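Local coordinates for protein FACT-Spt16 (Cicer arietinum, PDB 5CE6) that serves as the Spt16 subunit of the histone chaperone complex FACT and, through its N-terminal domain, probably binds histones H3-H4 in transcription, at residues Y211-V216 / S311-T316; P268-S273 / I299-A304; L388-K393 / M402-S407. All coordinates share one frame; numbering follows the deposited sequence.

Interaction 1. Residues Y211-V216 / S311-T316; sequences YLTGSV and SNIART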
loop_
_atom_site.group_PDB
_atom_site.type_symbol
_atom_site.label_atom_id
_atom_site.label_comp_id
_atom_site.label_asym_id
_atom_site.label_seq_id
_atom_site.Cartn_x
_atom_site.Cartn_y
_atom_site.Cartn_z
ATOM N N TYR A 211 13.863 1.441 5.759
ATOM C CA TYR A 211 15.320 1.382 5.846
ATOM C C TYR A 211 15.885 0.387 4.832
ATOM O O TYR A 211 16.848 0.688 4.120
ATOM C CB TYR A 211 15.777 1.008 7.260
ATOM C CG TYR A 211 17.271 1.161 7.461
ATOM C CD1 TYR A 211 17.818 2.389 7.813
ATOM C CD2 TYR A 211 18.134 0.084 7.284
ATOM C CE1 TYR A 211 19.183 2.542 7.993
ATOM C CE2 TYR A 211 19.502 0.225 7.461
ATOM C CZ TYR A 211 20.020 1.458 7.813
ATOM O OH TYR A 211 21.375 1.610 7.991
ATOM N N LEU A 212 15.284 -0.797 4.763
ATOM C CA LEU A 212 15.705 -1.807 3.795
ATOM C C LEU A 212 15.478 -1.313 2.371
ATOM O O LEU A 212 16.359 -1.431 1.514
ATOM C CB LEU A 212 14.946 -3.113 4.024
ATOM C CG LEU A 212 15.149 -4.205 2.971
ATOM C CD1 LEU A 212 16.618 -4.551 2.861
ATOM C CD2 LEU A 212 14.345 -5.434 3.346
ATOM N N THR A 213 14.293 -0.762 2.127
ATOM C CA THR A 213 13.954 -0.203 0.814
ATOM C C THR A 213 15.000 0.810 0.355
ATOM O O THR A 213 15.509 0.748 -0.778
ATOM C CB THR A 213 12.573 0.463 0.866
ATOM O OG1 THR A 213 11.575 -0.548 1.070
ATOM C CG2 THR A 213 12.263 1.216 -0.425
ATOM N N GLY A 214 15.330 1.742 1.240
ATOM C CA GLY A 214 16.321 2.752 0.925
ATOM C C GLY A 214 17.708 2.167 0.746
ATOM O O GLY A 214 18.463 2.595 -0.141
ATOM N N SER A 215 18.045 1.189 1.584
ATOM C CA SER A 215 19.353 0.546 1.519
ATOM C C SER A 215 19.530 -0.188 0.196
ATOM O O SER A 215 20.618 -0.182 -0.391
ATOM C CB SER A 215 19.539 -0.439 2.672
ATOM O OG SER A 215 19.351 0.194 3.918
ATOM N N VAL A 216 18.463 -0.837 -0.252
ATOM C CA VAL A 216 18.470 -1.525 -1.533
ATOM C C VAL A 216 18.680 -0.539 -2.689
ATOM O O VAL A 216 19.487 -0.787 -3.586
ATOM C CB VAL A 216 17.182 -2.352 -1.727
ATOM C CG1 VAL A 216 17.038 -2.824 -3.164
ATOM C CG2 VAL A 216 17.176 -3.528 -0.765
ATOM N N SER A 311 6.518 -0.271 2.381
ATOM C CA SER A 311 7.259 0.977 2.233
ATOM C C SER A 311 7.522 1.135 0.758
ATOM O O SER A 311 7.328 0.193 -0.015
ATOM C CB SER A 311 8.577 0.949 3.019
ATOM O OG SER A 311 9.448 -0.060 2.515
ATOM N N ASN A 312 7.974 2.313 0.348
ATOM C CA ASN A 312 8.195 2.535 -1.068
ATOM C C ASN A 312 9.248 3.600 -1.305
ATOM O O ASN A 312 9.368 4.542 -0.518
ATOM C CB ASN A 312 6.914 3.004 -1.742
ATOM C CG ASN A 312 7.031 2.968 -3.245
ATOM O OD1 ASN A 312 7.378 1.934 -3.817
ATOM N ND2 ASN A 312 6.776 4.095 -3.894
ATOM N N ILE A 313 9.997 3.461 -2.396
ATOM C CA ILE A 313 10.873 4.545 -2.835
ATOM C C ILE A 313 10.910 4.500 -4.348
ATOM O O ILE A 313 10.694 3.453 -4.947
ATOM C CB ILE A 313 12.303 4.398 -2.245
ATOM C CG1 ILE A 313 13.081 5.719 -2.326
ATOM C CG2 ILE A 313 13.087 3.308 -2.975
ATOM C CD1 ILE A 313 14.521 5.579 -1.816
ATOM N N ALA A 314 11.125 5.646 -4.980
ATOM C CA ALA A 314 11.295 5.679 -6.424
ATOM C C ALA A 314 12.259 6.803 -6.726
ATOM O O ALA A 314 12.179 7.871 -6.115
ATOM C CB ALA A 314 9.968 5.909 -7.148
ATOM N N ARG A 315 13.178 6.541 -7.655
ATOM C CA ARG A 315 14.161 7.545 -8.074
ATOM C C ARG A 315 14.267 7.537 -9.578
ATOM O O ARG A 315 14.013 6.523 -10.217
ATOM C CB ARG A 315 15.530 7.233 -7.465
ATOM C CG ARG A 315 15.597 7.371 -5.938
ATOM C CD ARG A 315 15.515 8.838 -5.514
ATOM N NE ARG A 315 15.614 8.995 -4.054
ATOM C CZ ARG A 315 14.566 9.070 -3.235
ATOM N NH1 ARG A 315 13.328 8.995 -3.713
ATOM N NH2 ARG A 315 14.757 9.234 -1.929
ATOM N N THR A 316 14.635 8.680 -10.142
ATOM C CA THR A 316 14.898 8.780 -11.567
ATOM C C THR A 316 16.353 9.198 -11.751
ATOM O O THR A 316 16.846 10.092 -11.055
ATOM C CB THR A 316 13.994 9.819 -12.207
ATOM O OG1 THR A 316 12.637 9.420 -12.016
ATOM C CG2 THR A 316 14.267 9.925 -13.701
#
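Ser311 opens the contact with a polar touch: its OG lies 2.6 Å from Thr213 OG1, close enough for a hydrogen bond, although Ala209 O one helical turn earlier competes for a proton. The two hydroxyls also grip the backbone of Ala304, Thr213 OG1 binding Ala304 N and Ser311 OG binding Ala304 O. At Asn312 the side chain turns away from the helix, where Tyr267 OH and Asn405 OD1 hold its amide; the backbone carbonyl carbon, Asn312 C, is 3.9 Å from Thr213 CG2. Ile313 brings the apolar half. Its CG2 meets Thr213 CG2 at 3.4 Å, tighter than ordinary van der Waals contact, while the two side chains run past one another, pointing opposite ways. CG1 stands anti to the backbone N (chi1 -162°) and CD1 extends on from it (chi2 -177°), approaching Gly214 CA at 4.3 Å. That methyl also sits 3.6 Å above the guanidinium plane of Arg315, toward its rim; Arg315 is salt-bridged to Asp431. An alanine in place of Thr213 would probably leave Ser311 OG and Ala304 N each short of a polar mate and open a gap at Ile313 CG2. Helix 200-230 thus packs on strand 309-319 of the metallopeptidase-like M24 domain, the strand being hydrogen-bonded through Ile313 to Val302 of strand 296-306 and through Ala314 to Ala430 of strand 424-435.

Interaction 2. Residues P268-S273 / I299-A304; sequences PPIFQS and ICAVGA
The Phe271 ring carries Cys300 SG over one face, 3.9 Å from the ring centroid and 30° off the normal, a sulfur-aromatic contact. SG, anti to the Cys300 backbone N (chi1 174°), is placed over the ring but displaced from its centre toward one side, since CE2 and CZ of Phe271 are both 3.5 Å from Cys300 SG whereas CD2 and CE1 are farther. Cys300 was modelled in two conformers, and this geometry describes one of them. Leu240 and Thr244 of helix 237-249 and Val221 of helix 200-230 also touch the Phe271 side chain. The backbones form an antiparallel pair, their axes 174° apart in direction, within the curved sheet of a domain assigned to the M24 metallopeptidase family, whose members have the pita-bread fold. Phe271 and Cys300 are a non-hydrogen-bonded pair, flanked by the hydrogen-bonded pairs Ile270-Ala301 and Gln272-Ile299. Ile270 N reaches Ala301 O at 2.9 Å in an almost straight bond, and Ala301 N returns one to Ile270 O. Gln272 and Ile299 exchange the same two bonds, the shorter being Ile299 N to Gln272 O at 2.8 Å. On the sheet face away from Phe271, Ile270 CB and Ala301 CB meet at 4.1 Å, and the amide of Gln272 is bound by its NE2 to Asp278 O. Next to the Ile270-Ala301 pair, Pro269 CG rests 4.3 Å from Val302 CG2, while Ser285 OG is hydrogen-bonded to Pro269 O and Phe271 N.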
loop_
_atom_site.group_PDB
_atom_site.type_symbol
_atom_site.label_atom_id
_atom_site.label_comp_id
_atom_site.label_asym_id
_atom_site.label_seq_id
_atom_site.Cartn_x
_atom_site.Cartn_y
_atom_site.Cartn_z
ATOM N N PRO A 268 6.789 -6.406 -7.633
ATOM C CA PRO A 268 8.015 -6.670 -8.389
ATOM C C PRO A 268 8.643 -5.342 -8.760
ATOM O O PRO A 268 7.929 -4.494 -9.300
ATOM C CB PRO A 268 7.504 -7.371 -9.650
ATOM C CG PRO A 268 6.197 -7.996 -9.229
ATOM C CD PRO A 268 5.602 -6.992 -8.283
ATOM N N PRO A 269 9.932 -5.157 -8.438
ATOM C CA PRO A 269 10.609 -3.876 -8.669
ATOM C C PRO A 269 10.411 -3.377 -10.085
ATOM O O PRO A 269 10.361 -4.181 -11.023
ATOM C CB PRO A 269 12.074 -4.228 -8.419
ATOM C CG PRO A 269 11.978 -5.250 -7.294
ATOM C CD PRO A 269 10.795 -6.100 -7.697
ATOM N N ILE A 270 10.288 -2.064 -10.231
ATOM C CA ILE A 270 9.981 -1.470 -11.524
ATOM C C ILE A 270 11.220 -0.794 -12.058
ATOM O O ILE A 270 11.789 0.061 -11.398
ATOM C CB ILE A 270 8.852 -0.433 -11.389
ATOM C CG1 ILE A 270 7.534 -1.147 -11.037
ATOM C CG2 ILE A 270 8.714 0.409 -12.673
ATOM C CD1 ILE A 270 6.456 -0.206 -10.479
ATOM N N PHE A 271 11.658 -1.215 -13.239
ATOM C CA PHE A 271 12.745 -0.540 -13.938
ATOM C C PHE A 271 12.255 -0.162 -15.315
ATOM O O PHE A 271 11.718 -1.006 -16.037
ATOM C CB PHE A 271 13.952 -1.462 -14.063
ATOM C CG PHE A 271 14.694 -1.647 -12.780
ATOM C CD1 PHE A 271 14.310 -2.630 -11.879
ATOM C CD2 PHE A 271 15.766 -0.820 -12.464
ATOM C CE1 PHE A 271 14.981 -2.791 -10.676
ATOM C CE2 PHE A 271 16.454 -0.985 -11.264
ATOM C CZ PHE A 271 16.060 -1.973 -10.377
ATOM N N GLN A 272 12.435 1.106 -15.683
ATOM C CA GLN A 272 11.965 1.590 -16.982
ATOM C C GLN A 272 12.993 2.517 -17.599
ATOM O O GLN A 272 13.635 3.298 -16.893
ATOM C CB GLN A 272 10.645 2.356 -16.817
ATOM C CG GLN A 272 9.511 1.516 -16.262
ATOM C CD GLN A 272 8.243 2.301 -15.997
ATOM O OE1 GLN A 272 8.217 3.525 -16.110
ATOM N NE2 GLN A 272 7.185 1.595 -15.605
ATOM N N SER A 273 13.127 2.451 -18.918
ATOM C CA SER A 273 14.015 3.370 -19.622
ATOM C C SER A 273 13.650 3.348 -21.092
ATOM O O SER A 273 12.708 2.668 -21.482
ATOM C CB SER A 273 15.477 2.953 -19.437
ATOM O OG SER A 273 15.746 1.750 -20.143
ATOM N N ILE A 299 13.915 5.090 -14.718
ATOM C CA ILE A 299 13.075 5.129 -13.521
ATOM C C ILE A 299 13.179 3.807 -12.769
ATOM O O ILE A 299 13.103 2.739 -13.375
ATOM C CB ILE A 299 11.598 5.402 -13.869
ATOM C CG1 ILE A 299 11.439 6.795 -14.499
ATOM C CG2 ILE A 299 10.710 5.306 -12.618
ATOM C CD1 ILE A 299 10.000 7.124 -14.859
ATOM N N CYS A 300 13.394 3.886 -11.459
ATOM C CA CYS A 300 13.375 2.701 -10.603
ATOM C C CYS A 300 12.481 2.921 -9.399
ATOM O O CYS A 300 12.641 3.891 -8.659
ATOM C CB CYS A 300 14.773 2.313 -10.105
ATOM S SG CYS A 300 14.731 0.935 -8.894
ATOM N N ALA A 301 11.544 2.004 -9.196
ATOM C CA ALA A 301 10.698 2.028 -8.003
ATOM C C ALA A 301 10.822 0.683 -7.304
ATOM O O ALA A 301 10.687 -0.361 -7.931
ATOM C CB ALA A 301 9.243 2.307 -8.363
ATOM N N VAL A 302 11.101 0.713 -6.005
ATOM C CA VAL A 302 11.227 -0.532 -5.254
ATOM C C VAL A 302 10.573 -0.386 -3.890
ATOM O O VAL A 302 10.592 0.686 -3.292
ATOM C CB VAL A 302 12.718 -0.953 -5.131
ATOM C CG1 VAL A 302 13.532 0.139 -4.504
ATOM C CG2 VAL A 302 12.862 -2.217 -4.336
ATOM N N GLY A 303 9.971 -1.458 -3.394
ATOM C CA GLY A 303 9.423 -1.394 -2.053
ATOM C C GLY A 303 9.573 -2.712 -1.331
ATOM O O GLY A 303 9.238 -3.769 -1.880
ATOM N N ALA A 304 10.085 -2.643 -0.105
ATOM C CA ALA A 304 10.199 -3.809 0.766
ATOM C C ALA A 304 9.091 -3.782 1.806
ATOM O O ALA A 304 8.581 -2.716 2.174
ATOM C CB ALA A 304 11.552 -3.856 1.450
#

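Interaction 3. Residues L388-K393 / M402-S407; sequences LNINAK and MVFNVS. With ACT (acetate ion), chain C.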
loop_
_atom_site.group_PDB
_atom_site.type_symbol
_atom_site.label_atom_id
_atom_site.label_comp_id
_atom_site.label_asym_id
_atom_site.label_seq_id
_atom_site.Cartn_x
_atom_site.Cartn_y
_atom_site.Cartn_z
ATOM N N LEU A 388 -6.760 7.538 1.398
ATOM C CA LEU A 388 -5.803 8.599 1.684
ATOM C C LEU A 388 -5.005 8.964 0.440
ATOM O O LEU A 388 -3.799 9.183 0.516
ATOM C CB LEU A 388 -4.843 8.179 2.798
ATOM C CG LEU A 388 -5.412 8.085 4.213
ATOM C CD1 LEU A 388 -4.306 7.700 5.185
ATOM C CD2 LEU A 388 -6.024 9.416 4.618
ATOM N N ASN A 389 -5.671 9.016 -0.709
ATOM C CA ASN A 389 -5.005 9.445 -1.933
ATOM C C ASN A 389 -4.723 10.943 -1.900
ATOM O O ASN A 389 -5.629 11.756 -1.694
ATOM C CB ASN A 389 -5.867 9.058 -3.144
ATOM C CG ASN A 389 -5.125 9.176 -4.458
ATOM O OD1 ASN A 389 -4.598 10.236 -4.793
ATOM N ND2 ASN A 389 -5.098 8.086 -5.225
ATOM N N ILE A 390 -3.457 11.314 -2.067
ATOM C CA ILE A 390 -3.087 12.721 -2.072
ATOM C C ILE A 390 -3.419 13.290 -3.440
ATOM O O ILE A 390 -2.608 13.228 -4.369
ATOM C CB ILE A 390 -1.580 12.922 -1.767
ATOM C CG1 ILE A 390 -1.200 12.184 -0.481
ATOM C CG2 ILE A 390 -1.247 14.415 -1.629
ATOM C CD1 ILE A 390 0.296 11.986 -0.324
ATOM N N ASN A 391 -4.631 13.822 -3.569
ATOM C CA ASN A 391 -5.056 14.441 -4.821
ATOM C C ASN A 391 -5.930 15.661 -4.553
ATOM O O ASN A 391 -6.303 15.914 -3.414
ATOM C CB ASN A 391 -5.747 13.416 -5.742
ATOM C CG ASN A 391 -7.069 12.896 -5.182
ATOM O OD1 ASN A 391 -7.991 13.660 -4.910
ATOM N ND2 ASN A 391 -7.177 11.581 -5.055
ATOM N N ALA A 392 -6.257 16.411 -5.604
ATOM C CA ALA A 392 -6.995 17.669 -5.471
ATOM C C ALA A 392 -8.416 17.541 -4.917
ATOM O O ALA A 392 -8.998 18.531 -4.468
ATOM C CB ALA A 392 -7.016 18.408 -6.808
ATOM N N LYS A 393 -8.975 16.336 -4.949
ATOM C CA LYS A 393 -10.354 16.140 -4.517
ATOM C C LYS A 393 -10.462 15.560 -3.107
ATOM O O LYS A 393 -11.564 15.408 -2.578
ATOM C CB LYS A 393 -11.109 15.254 -5.510
ATOM N N MET A 402 -0.306 8.999 10.619
ATOM C CA MET A 402 -0.519 8.593 9.231
ATOM C C MET A 402 0.832 8.387 8.570
ATOM O O MET A 402 1.832 8.998 8.967
ATOM C CB MET A 402 -1.306 9.650 8.460
ATOM C CG MET A 402 -2.775 9.721 8.823
ATOM S SD MET A 402 -3.597 10.987 7.843
ATOM C CE MET A 402 -5.300 10.685 8.315
ATOM N N VAL A 403 0.851 7.530 7.555
ATOM C CA VAL A 403 2.075 7.208 6.849
ATOM C C VAL A 403 1.761 7.299 5.370
ATOM O O VAL A 403 0.744 6.764 4.917
ATOM C CB VAL A 403 2.551 5.790 7.183
ATOM C CG1 VAL A 403 3.833 5.484 6.430
ATOM C CG2 VAL A 403 2.776 5.661 8.676
ATOM N N PHE A 404 2.619 7.981 4.613
ATOM C CA PHE A 404 2.346 8.198 3.192
ATOM C C PHE A 404 3.468 7.719 2.276
ATOM O O PHE A 404 4.650 7.880 2.591
ATOM C CB PHE A 404 2.096 9.694 2.899
ATOM C CG PHE A 404 0.812 10.221 3.472
ATOM C CD1 PHE A 404 -0.392 10.021 2.809
ATOM C CD2 PHE A 404 0.808 10.906 4.686
ATOM C CE1 PHE A 404 -1.584 10.501 3.343
ATOM C CE2 PHE A 404 -0.380 11.390 5.221
ATOM C CZ PHE A 404 -1.572 11.188 4.547
ATOM N N ASN A 405 3.069 7.125 1.151
ATOM C CA ASN A 405 3.939 6.941 -0.005
ATOM C C ASN A 405 3.702 8.167 -0.865
ATOM O O ASN A 405 2.690 8.250 -1.553
ATOM C CB ASN A 405 3.531 5.646 -0.753
ATOM C CG ASN A 405 4.246 5.473 -2.096
ATOM O OD1 ASN A 405 5.315 6.041 -2.323
ATOM N ND2 ASN A 405 3.661 4.660 -2.980
ATOM N N VAL A 406 4.587 9.162 -0.744
ATOM C CA VAL A 406 4.493 10.384 -1.516
ATOM C C VAL A 406 5.221 10.139 -2.821
ATOM O O VAL A 406 6.450 10.137 -2.870
ATOM C CB VAL A 406 5.110 11.583 -0.776
ATOM C CG1 VAL A 406 5.008 12.851 -1.619
ATOM C CG2 VAL A 406 4.413 11.782 0.571
ATOM N N SER A 407 4.438 9.936 -3.875
ATOM C CA SER A 407 4.950 9.450 -5.146
ATOM C C SER A 407 4.373 10.371 -6.205
ATOM O O SER A 407 3.161 10.415 -6.417
ATOM C CB SER A 407 4.508 7.989 -5.358
ATOM O OG SER A 407 4.925 7.466 -6.625
HETATM C C ACT C . 1.463 8.075 -8.591
HETATM O O ACT C . 1.131 8.797 -7.614
HETATM O OXT ACT C . 2.692 7.857 -8.745
HETATM C CH3 ACT C . 0.437 7.477 -9.512
#
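The loop that presses Leu388 and Ile390 against Phe404 is braced further along by a hydrogen bond from Lys393 N to Asn391 OD1, 2.9 Å long and in the plane of the side-chain carbonyl. An acceptor two residues before its donor makes this an Asx turn. Asn391 ND2 in turn gives a weak bond to Asn389 OD1, which Ser374 OG also contacts by a hydrogen bond. The CB atoms of Leu388 and Ile390 point toward the strand, that of Asn389 away from it. The loop lies over strand 403-414, second in a four-stranded antiparallel sheet of the M24-type (pita-bread) domain. Phe404 meets both loop side chains. Leu388 O lies at the edge of the ring, in its plane, 3.8 Å from Phe404 CE1, and Leu388 CB stands 4.0 Å from that same CE1. Ile390 comes at the ring obliquely, its CD1 3.8 Å from Phe404 CD1. The same methyl extends to Val406 CG2, at 4.2 Å, and so touches two strand residues that are two places apart. Two helices cover the cluster: Leu349 of helix 349-363 touches both Leu388 and Phe404, and Val339 of helix 323-342 touches both Ile390 and Val406. Just before the strand, Met402 is extended beyond CG (chi2 -180°, chi3 173°), and its CE is 4.0 Å from Leu388 CD2. Further along the strand, at Ser407, lies an acetate ion, probably from the crystallisation liquor, its OXT 3.1 Å from Ser407 OG, a possible hydrogen bond whose proton has another acceptor in range.

From the N terminus, helix 200-230 supplies 211-216, and the chain then runs through 268-273 and 299-304 before reaching 311-316. Interaction 2 closes a loop of 25 residues and is nested inside the 94-residue loop closed by interaction 1. The two meet at Ala304, and their strands 296-306 and 309-319 are neighbours in one sheet, so the helix is tied to the sheet close to where 270-273 joins it. Interaction 3 follows in series, closing a loop of eight residues that precedes strand 403-414 of the four-stranded sheet. It touches interaction 1 through Asn312 and Asn405, with centres about 17 Å apart, but does not touch interaction 2.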